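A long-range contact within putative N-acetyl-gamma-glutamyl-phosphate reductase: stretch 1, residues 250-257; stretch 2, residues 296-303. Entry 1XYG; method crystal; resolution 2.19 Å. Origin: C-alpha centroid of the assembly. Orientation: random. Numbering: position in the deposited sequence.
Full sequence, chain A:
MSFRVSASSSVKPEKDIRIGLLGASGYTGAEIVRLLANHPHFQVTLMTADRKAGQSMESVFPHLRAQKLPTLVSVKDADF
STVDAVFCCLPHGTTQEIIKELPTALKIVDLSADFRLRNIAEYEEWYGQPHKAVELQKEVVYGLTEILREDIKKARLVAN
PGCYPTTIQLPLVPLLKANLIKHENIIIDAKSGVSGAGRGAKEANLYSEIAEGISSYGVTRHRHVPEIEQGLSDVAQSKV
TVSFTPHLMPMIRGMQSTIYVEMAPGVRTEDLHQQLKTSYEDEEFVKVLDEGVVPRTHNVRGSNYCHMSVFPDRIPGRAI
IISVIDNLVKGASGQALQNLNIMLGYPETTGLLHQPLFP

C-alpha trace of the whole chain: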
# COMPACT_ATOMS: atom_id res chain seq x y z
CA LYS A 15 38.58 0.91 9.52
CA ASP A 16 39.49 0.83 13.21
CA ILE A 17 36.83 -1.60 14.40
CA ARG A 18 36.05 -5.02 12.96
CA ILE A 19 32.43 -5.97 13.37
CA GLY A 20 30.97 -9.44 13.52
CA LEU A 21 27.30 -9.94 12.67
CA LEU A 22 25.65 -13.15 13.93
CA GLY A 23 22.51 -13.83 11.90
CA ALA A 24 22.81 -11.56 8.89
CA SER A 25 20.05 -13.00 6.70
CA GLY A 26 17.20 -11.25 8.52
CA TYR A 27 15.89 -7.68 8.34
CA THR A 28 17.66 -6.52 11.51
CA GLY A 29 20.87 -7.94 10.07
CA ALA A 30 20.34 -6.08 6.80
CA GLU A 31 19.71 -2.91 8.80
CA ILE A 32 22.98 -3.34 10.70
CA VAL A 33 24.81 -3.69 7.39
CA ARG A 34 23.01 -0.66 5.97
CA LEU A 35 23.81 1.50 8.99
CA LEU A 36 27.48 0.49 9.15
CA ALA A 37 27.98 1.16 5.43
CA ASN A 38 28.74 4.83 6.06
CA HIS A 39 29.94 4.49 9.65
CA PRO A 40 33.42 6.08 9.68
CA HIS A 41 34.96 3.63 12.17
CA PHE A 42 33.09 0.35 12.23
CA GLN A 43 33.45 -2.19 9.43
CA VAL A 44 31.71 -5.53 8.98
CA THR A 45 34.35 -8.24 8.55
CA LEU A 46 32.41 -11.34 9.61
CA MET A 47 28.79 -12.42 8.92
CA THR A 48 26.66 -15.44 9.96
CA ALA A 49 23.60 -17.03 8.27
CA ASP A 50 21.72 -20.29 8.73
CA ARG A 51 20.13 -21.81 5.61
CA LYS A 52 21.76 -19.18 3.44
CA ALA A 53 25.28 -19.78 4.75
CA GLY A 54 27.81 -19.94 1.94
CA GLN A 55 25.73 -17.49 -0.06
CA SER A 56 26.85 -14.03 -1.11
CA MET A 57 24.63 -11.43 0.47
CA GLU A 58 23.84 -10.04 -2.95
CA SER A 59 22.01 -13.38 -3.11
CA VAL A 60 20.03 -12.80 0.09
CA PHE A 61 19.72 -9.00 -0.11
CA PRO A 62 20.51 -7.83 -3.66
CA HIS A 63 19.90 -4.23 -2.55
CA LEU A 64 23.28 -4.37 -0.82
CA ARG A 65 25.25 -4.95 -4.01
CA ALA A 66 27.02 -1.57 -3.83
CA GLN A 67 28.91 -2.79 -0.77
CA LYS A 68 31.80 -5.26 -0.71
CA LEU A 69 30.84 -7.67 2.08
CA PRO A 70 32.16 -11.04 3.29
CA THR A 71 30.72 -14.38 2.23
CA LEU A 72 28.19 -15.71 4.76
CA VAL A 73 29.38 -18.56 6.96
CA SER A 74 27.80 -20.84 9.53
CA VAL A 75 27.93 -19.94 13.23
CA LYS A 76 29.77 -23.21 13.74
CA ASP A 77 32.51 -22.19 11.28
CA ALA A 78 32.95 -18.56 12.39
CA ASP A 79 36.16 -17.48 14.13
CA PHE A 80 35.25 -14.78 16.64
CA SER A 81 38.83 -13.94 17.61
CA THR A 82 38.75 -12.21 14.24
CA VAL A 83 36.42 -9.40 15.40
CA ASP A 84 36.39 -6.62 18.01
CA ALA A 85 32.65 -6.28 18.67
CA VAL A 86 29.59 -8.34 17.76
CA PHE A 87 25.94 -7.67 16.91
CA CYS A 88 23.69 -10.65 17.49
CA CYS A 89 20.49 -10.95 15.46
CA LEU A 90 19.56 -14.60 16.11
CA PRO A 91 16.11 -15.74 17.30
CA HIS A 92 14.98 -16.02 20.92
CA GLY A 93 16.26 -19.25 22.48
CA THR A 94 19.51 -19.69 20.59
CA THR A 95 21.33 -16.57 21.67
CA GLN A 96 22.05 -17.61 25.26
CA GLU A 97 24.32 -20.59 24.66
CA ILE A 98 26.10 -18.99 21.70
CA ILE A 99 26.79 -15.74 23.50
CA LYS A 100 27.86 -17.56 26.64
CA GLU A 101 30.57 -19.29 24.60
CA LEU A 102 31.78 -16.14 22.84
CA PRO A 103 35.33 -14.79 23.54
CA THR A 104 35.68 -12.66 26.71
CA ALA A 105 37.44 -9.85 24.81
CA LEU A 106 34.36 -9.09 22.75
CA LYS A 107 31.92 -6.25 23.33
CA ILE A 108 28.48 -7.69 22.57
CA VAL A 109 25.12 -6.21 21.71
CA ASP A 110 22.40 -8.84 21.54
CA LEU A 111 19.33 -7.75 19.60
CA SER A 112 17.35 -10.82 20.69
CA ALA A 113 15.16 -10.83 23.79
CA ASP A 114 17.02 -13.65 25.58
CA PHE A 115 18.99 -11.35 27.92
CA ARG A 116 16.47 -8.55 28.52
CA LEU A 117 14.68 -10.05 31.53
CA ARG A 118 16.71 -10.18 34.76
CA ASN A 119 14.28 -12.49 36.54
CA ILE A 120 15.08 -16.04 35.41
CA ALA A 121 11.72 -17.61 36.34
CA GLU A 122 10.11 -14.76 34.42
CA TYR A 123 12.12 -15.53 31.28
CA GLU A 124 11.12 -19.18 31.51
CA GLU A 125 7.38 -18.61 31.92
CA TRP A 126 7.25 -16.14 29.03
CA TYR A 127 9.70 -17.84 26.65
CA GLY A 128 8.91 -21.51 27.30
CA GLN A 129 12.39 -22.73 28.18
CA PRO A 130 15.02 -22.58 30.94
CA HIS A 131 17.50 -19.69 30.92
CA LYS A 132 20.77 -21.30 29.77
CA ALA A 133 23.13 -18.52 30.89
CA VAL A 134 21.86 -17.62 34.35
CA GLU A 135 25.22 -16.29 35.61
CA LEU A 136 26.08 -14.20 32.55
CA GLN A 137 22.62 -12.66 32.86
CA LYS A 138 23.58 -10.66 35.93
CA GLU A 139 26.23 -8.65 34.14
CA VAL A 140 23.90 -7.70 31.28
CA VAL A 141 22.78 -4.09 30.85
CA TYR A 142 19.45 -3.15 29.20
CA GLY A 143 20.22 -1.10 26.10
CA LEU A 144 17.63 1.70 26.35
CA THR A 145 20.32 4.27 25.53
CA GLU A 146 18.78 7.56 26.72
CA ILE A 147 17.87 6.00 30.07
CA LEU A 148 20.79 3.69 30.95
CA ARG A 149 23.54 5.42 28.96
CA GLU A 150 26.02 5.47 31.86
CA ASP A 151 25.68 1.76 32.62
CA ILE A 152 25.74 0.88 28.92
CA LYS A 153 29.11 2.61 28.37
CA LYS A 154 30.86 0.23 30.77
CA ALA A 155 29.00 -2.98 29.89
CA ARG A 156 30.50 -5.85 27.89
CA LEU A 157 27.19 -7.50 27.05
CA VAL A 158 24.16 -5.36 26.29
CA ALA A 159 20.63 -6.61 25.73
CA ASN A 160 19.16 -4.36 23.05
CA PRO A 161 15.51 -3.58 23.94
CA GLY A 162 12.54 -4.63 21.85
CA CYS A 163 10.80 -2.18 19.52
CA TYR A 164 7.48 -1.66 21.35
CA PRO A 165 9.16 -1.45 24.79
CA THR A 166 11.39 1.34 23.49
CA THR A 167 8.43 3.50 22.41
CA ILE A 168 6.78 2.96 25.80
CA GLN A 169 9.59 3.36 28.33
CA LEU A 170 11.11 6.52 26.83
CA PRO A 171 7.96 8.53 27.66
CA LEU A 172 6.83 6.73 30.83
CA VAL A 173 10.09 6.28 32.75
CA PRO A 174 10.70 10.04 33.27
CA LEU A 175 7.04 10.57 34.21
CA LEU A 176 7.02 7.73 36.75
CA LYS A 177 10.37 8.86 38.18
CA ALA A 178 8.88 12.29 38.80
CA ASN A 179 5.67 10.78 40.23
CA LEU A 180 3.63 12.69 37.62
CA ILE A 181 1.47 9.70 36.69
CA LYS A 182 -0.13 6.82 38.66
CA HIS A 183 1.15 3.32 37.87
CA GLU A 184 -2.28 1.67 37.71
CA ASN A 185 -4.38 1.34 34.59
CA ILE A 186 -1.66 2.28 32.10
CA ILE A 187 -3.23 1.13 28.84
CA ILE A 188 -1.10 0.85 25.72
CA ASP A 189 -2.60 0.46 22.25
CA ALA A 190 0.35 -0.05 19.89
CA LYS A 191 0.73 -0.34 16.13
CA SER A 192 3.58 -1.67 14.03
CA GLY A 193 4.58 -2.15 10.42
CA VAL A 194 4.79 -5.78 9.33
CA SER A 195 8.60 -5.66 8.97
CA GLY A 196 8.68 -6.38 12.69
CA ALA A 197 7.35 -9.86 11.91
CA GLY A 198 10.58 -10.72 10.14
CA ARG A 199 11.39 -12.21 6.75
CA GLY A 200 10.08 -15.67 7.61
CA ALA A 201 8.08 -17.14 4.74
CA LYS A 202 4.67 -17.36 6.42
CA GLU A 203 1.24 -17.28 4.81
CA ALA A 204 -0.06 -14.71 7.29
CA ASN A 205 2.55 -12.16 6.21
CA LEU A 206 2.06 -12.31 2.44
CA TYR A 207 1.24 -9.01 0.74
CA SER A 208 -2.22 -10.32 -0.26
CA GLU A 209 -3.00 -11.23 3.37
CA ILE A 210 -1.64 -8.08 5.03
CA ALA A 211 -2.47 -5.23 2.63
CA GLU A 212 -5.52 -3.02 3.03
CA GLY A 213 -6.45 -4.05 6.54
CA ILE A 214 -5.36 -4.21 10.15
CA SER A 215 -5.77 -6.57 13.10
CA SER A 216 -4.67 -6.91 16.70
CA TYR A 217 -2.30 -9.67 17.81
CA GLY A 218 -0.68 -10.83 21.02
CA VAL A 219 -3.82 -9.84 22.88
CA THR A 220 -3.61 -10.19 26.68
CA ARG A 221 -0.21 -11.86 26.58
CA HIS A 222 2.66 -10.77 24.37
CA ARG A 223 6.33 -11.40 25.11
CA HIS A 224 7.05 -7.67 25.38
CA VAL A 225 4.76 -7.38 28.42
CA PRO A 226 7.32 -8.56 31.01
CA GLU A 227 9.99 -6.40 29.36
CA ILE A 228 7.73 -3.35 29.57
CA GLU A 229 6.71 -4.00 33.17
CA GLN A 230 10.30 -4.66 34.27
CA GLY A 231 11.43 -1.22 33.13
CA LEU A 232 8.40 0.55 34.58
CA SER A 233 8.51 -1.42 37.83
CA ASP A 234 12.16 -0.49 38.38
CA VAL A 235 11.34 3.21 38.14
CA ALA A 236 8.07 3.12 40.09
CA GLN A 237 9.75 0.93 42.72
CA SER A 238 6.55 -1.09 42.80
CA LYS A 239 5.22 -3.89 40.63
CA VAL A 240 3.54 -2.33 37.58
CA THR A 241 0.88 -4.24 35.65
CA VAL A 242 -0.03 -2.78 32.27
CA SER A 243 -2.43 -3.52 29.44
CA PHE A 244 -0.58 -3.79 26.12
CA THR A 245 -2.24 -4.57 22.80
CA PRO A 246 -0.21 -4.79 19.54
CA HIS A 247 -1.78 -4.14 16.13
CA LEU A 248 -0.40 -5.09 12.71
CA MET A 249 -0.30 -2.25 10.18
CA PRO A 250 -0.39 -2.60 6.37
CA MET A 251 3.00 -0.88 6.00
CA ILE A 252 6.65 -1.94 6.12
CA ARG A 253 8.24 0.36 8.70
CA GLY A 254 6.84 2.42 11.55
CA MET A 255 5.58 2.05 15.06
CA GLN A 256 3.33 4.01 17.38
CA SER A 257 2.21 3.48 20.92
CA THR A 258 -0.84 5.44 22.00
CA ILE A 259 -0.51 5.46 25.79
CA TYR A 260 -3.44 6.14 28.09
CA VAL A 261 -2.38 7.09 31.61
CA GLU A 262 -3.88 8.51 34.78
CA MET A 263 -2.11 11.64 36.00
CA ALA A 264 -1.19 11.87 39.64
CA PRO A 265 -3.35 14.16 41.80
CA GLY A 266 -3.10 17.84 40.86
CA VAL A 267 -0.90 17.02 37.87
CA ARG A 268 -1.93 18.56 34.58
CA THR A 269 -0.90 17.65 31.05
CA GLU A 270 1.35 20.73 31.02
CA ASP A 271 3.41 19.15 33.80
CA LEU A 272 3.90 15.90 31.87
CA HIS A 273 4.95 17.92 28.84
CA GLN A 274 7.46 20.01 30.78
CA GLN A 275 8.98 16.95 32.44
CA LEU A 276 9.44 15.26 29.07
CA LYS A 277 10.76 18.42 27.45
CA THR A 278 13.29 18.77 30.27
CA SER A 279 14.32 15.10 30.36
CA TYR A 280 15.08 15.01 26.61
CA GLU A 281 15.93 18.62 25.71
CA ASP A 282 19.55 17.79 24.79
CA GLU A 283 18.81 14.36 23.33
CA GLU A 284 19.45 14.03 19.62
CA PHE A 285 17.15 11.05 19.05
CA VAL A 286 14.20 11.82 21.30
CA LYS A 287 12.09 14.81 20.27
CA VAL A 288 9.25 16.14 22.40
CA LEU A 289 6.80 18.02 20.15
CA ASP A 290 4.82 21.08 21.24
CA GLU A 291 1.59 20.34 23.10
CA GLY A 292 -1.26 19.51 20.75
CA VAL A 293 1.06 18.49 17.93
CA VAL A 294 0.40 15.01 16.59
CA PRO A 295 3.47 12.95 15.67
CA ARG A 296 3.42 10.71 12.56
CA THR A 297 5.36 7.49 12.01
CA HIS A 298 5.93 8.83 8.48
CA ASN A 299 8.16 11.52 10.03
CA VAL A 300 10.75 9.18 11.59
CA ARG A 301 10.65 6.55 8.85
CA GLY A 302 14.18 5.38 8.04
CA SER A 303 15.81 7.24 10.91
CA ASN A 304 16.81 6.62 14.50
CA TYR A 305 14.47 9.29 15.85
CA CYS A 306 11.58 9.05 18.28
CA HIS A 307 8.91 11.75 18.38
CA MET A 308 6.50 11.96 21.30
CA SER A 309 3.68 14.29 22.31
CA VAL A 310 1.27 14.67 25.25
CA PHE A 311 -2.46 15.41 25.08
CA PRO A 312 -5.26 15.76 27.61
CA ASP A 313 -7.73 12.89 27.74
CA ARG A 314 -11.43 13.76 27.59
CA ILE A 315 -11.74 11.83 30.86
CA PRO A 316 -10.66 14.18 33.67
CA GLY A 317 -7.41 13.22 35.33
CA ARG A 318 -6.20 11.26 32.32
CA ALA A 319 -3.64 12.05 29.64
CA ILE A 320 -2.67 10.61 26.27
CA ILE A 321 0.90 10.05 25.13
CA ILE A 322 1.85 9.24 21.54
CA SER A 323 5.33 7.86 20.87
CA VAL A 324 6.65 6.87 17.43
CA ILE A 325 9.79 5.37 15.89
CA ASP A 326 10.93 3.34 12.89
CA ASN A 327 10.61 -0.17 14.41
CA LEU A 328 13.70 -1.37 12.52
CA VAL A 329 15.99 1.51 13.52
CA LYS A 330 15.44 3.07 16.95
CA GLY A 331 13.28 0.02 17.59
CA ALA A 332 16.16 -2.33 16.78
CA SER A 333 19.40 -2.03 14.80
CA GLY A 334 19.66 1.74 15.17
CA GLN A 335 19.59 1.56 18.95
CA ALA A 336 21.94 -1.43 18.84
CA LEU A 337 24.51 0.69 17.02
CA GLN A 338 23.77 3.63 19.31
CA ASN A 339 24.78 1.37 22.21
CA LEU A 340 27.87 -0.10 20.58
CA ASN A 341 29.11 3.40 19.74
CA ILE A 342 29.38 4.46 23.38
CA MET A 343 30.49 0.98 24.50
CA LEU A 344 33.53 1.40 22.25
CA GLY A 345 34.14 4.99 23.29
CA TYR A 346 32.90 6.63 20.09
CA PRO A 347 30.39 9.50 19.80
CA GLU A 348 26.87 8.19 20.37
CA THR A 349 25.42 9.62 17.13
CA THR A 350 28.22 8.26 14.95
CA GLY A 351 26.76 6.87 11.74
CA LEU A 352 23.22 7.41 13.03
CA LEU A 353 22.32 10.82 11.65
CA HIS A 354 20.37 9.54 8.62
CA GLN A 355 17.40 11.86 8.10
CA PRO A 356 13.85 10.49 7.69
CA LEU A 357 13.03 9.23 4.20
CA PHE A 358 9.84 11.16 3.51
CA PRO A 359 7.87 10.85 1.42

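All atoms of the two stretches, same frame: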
# COMPACT_ATOMS: atom_id res chain seq x y z
N PRO A 250 -0.70 -2.28 7.76
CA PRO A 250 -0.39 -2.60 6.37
C PRO A 250 0.66 -1.60 5.85
O PRO A 250 0.36 -0.73 5.04
CB PRO A 250 -1.74 -2.47 5.67
CG PRO A 250 -2.40 -1.37 6.45
CD PRO A 250 -2.06 -1.72 7.88
N MET A 251 1.87 -1.73 6.37
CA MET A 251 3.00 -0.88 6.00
C MET A 251 4.27 -1.63 6.42
O MET A 251 4.23 -2.51 7.29
CB MET A 251 2.92 0.48 6.71
CG MET A 251 3.00 0.39 8.22
SD MET A 251 2.52 1.91 9.06
CE MET A 251 3.44 1.79 10.59
N ILE A 252 5.39 -1.27 5.82
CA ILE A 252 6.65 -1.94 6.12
C ILE A 252 7.27 -1.49 7.43
O ILE A 252 7.43 -2.30 8.35
CB ILE A 252 7.68 -1.71 4.99
CG1 ILE A 252 7.08 -2.12 3.65
CG2 ILE A 252 8.95 -2.52 5.27
CD1 ILE A 252 7.97 -1.77 2.46
N ARG A 253 7.60 -0.21 7.52
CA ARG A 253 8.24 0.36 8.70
C ARG A 253 7.31 1.29 9.47
O ARG A 253 6.33 1.79 8.93
CB ARG A 253 9.48 1.17 8.30
CG ARG A 253 10.54 0.41 7.54
CD ARG A 253 11.68 1.35 7.13
NE ARG A 253 12.78 0.60 6.53
CZ ARG A 253 13.99 0.49 7.07
NH1 ARG A 253 14.26 1.10 8.22
NH2 ARG A 253 14.91 -0.27 6.48
N GLY A 254 7.64 1.53 10.74
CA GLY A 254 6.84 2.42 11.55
C GLY A 254 6.20 1.79 12.75
O GLY A 254 5.72 0.65 12.71
N MET A 255 6.17 2.54 13.84
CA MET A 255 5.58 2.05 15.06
C MET A 255 5.08 3.21 15.91
O MET A 255 5.72 4.26 16.01
CB MET A 255 6.60 1.23 15.86
CG MET A 255 6.08 0.72 17.19
SD MET A 255 7.30 -0.31 18.01
CE MET A 255 7.03 -1.88 17.13
N GLN A 256 3.91 3.01 16.51
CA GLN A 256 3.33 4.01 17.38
C GLN A 256 2.66 3.37 18.56
O GLN A 256 1.99 2.35 18.44
CB GLN A 256 2.27 4.86 16.66
CG GLN A 256 1.52 5.79 17.62
CD GLN A 256 0.55 6.74 16.93
OE1 GLN A 256 0.79 7.19 15.81
NE2 GLN A 256 -0.55 7.06 17.61
N SER A 257 2.87 3.95 19.73
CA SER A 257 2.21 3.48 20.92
C SER A 257 1.35 4.66 21.35
O SER A 257 1.85 5.78 21.46
CB SER A 257 3.19 3.14 22.04
OG SER A 257 3.74 1.85 21.87
N ARG A 296 3.78 11.66 13.61
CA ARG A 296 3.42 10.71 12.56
C ARG A 296 4.58 9.75 12.35
O ARG A 296 5.74 10.18 12.32
CB ARG A 296 3.15 11.44 11.24
CG ARG A 296 1.97 12.39 11.25
CD ARG A 296 1.27 12.41 9.89
NE ARG A 296 2.23 12.50 8.79
CZ ARG A 296 1.94 12.24 7.52
NH1 ARG A 296 2.88 12.36 6.59
NH2 ARG A 296 0.72 11.85 7.16
N THR A 297 4.29 8.45 12.22
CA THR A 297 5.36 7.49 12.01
C THR A 297 6.07 7.83 10.69
O THR A 297 7.26 7.55 10.53
CB THR A 297 4.84 6.02 11.95
OG1 THR A 297 3.99 5.84 10.82
CG2 THR A 297 4.06 5.68 13.23
N HIS A 298 5.34 8.45 9.76
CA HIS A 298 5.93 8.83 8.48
C HIS A 298 7.15 9.74 8.70
O HIS A 298 8.11 9.69 7.94
CB HIS A 298 4.94 9.61 7.61
CG HIS A 298 3.55 9.04 7.57
ND1 HIS A 298 2.72 9.03 8.67
CD2 HIS A 298 2.83 8.53 6.55
CE1 HIS A 298 1.55 8.54 8.33
NE2 HIS A 298 1.58 8.23 7.05
N ASN A 299 7.09 10.56 9.75
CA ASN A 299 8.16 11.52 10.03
C ASN A 299 9.48 11.01 10.60
O ASN A 299 10.45 11.77 10.65
CB ASN A 299 7.64 12.64 10.94
CG ASN A 299 6.47 13.41 10.33
OD1 ASN A 299 6.40 13.59 9.11
ND2 ASN A 299 5.57 13.88 11.18
N VAL A 300 9.52 9.76 11.05
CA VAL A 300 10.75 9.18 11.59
C VAL A 300 11.19 7.98 10.76
O VAL A 300 12.22 7.36 11.03
CB VAL A 300 10.58 8.71 13.06
CG1 VAL A 300 10.47 9.91 14.00
CG2 VAL A 300 9.34 7.83 13.17
N ARG A 301 10.40 7.66 9.75
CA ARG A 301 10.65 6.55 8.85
C ARG A 301 12.08 6.57 8.30
O ARG A 301 12.50 7.54 7.67
CB ARG A 301 9.63 6.63 7.70
CG ARG A 301 9.44 5.38 6.88
CD ARG A 301 8.13 5.48 6.10
NE ARG A 301 8.13 6.55 5.10
CZ ARG A 301 7.04 7.20 4.69
NH1 ARG A 301 5.86 6.90 5.19
NH2 ARG A 301 7.14 8.13 3.75
N GLY A 302 12.82 5.49 8.54
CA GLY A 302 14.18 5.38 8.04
C GLY A 302 15.22 6.13 8.85
O GLY A 302 16.34 6.35 8.38
N SER A 303 14.88 6.51 10.06
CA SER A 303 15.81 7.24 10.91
C SER A 303 15.81 6.62 12.30
O SER A 303 15.02 5.73 12.61
CB SER A 303 15.42 8.71 11.00
OG SER A 303 14.25 8.86 11.79
O HOH W 1 5.85 4.50 9.07

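Stretch 1 runs as an irregular segment from Pro250 to Gly254 and then enters a strand at Met255. Stretch 2 is a compact, coiled segment: Asn299 N bonds to Arg296 O at 2.9 Å, Val300 N to Thr297 O at 3.2 Å, and a type II turn from Val300 to Ser303 is closed by Ser303 N to Val300 O at 3.0 Å. The same carbonyl takes a second bond, Ser303 OG to Val300 O at 2.6 Å, so the turn is held by backbone and side chain together. Gly302, with positive phi, sits where such a turn favours glycine. The backbones come nearest at Gly254 and Thr297, whose CA atoms lie 5.3 Å apart.

No direct hydrogen bond crosses this contact; small-scale packing and one water join the stretches. Thr297 is the hub. Thr297 CB lies 4.1 Å from Gly254 CA, and Thr297 CG2 reaches 3.5 Å from Met255 O and 4.0 Å from Gln256 CB, placing a methyl against the start of the strand. The CA-to-CB bond of Met255 points away, and its carbonyl oxygen meets the threonine.

The backbone angles of Gly254 alone call for glycine: at phi 118° and psi 141° a CB would jam against the preceding carbonyl oxygen. With Met251 as placed, it would also lie 2.6 Å from Met251 CE, which rests 4.1 Å from Thr297 OG1.

The polar link is a water that donates to Arg253 O at 2.8 Å and accepts from Thr297 OG1 at 2.9 Å, bridging a gap the two groups do not close directly.

Farther along, the aliphatic parts of two arginines meet, Arg253 CB to Arg301 CG at 4.4 Å, while Arg253 CZ stays 9.9 Å from Arg301 CZ. Arg253 NH1 passes 4.3 Å from Gly302 CA, while its guanidinium finds hydrogen-bond partners elsewhere in the structure.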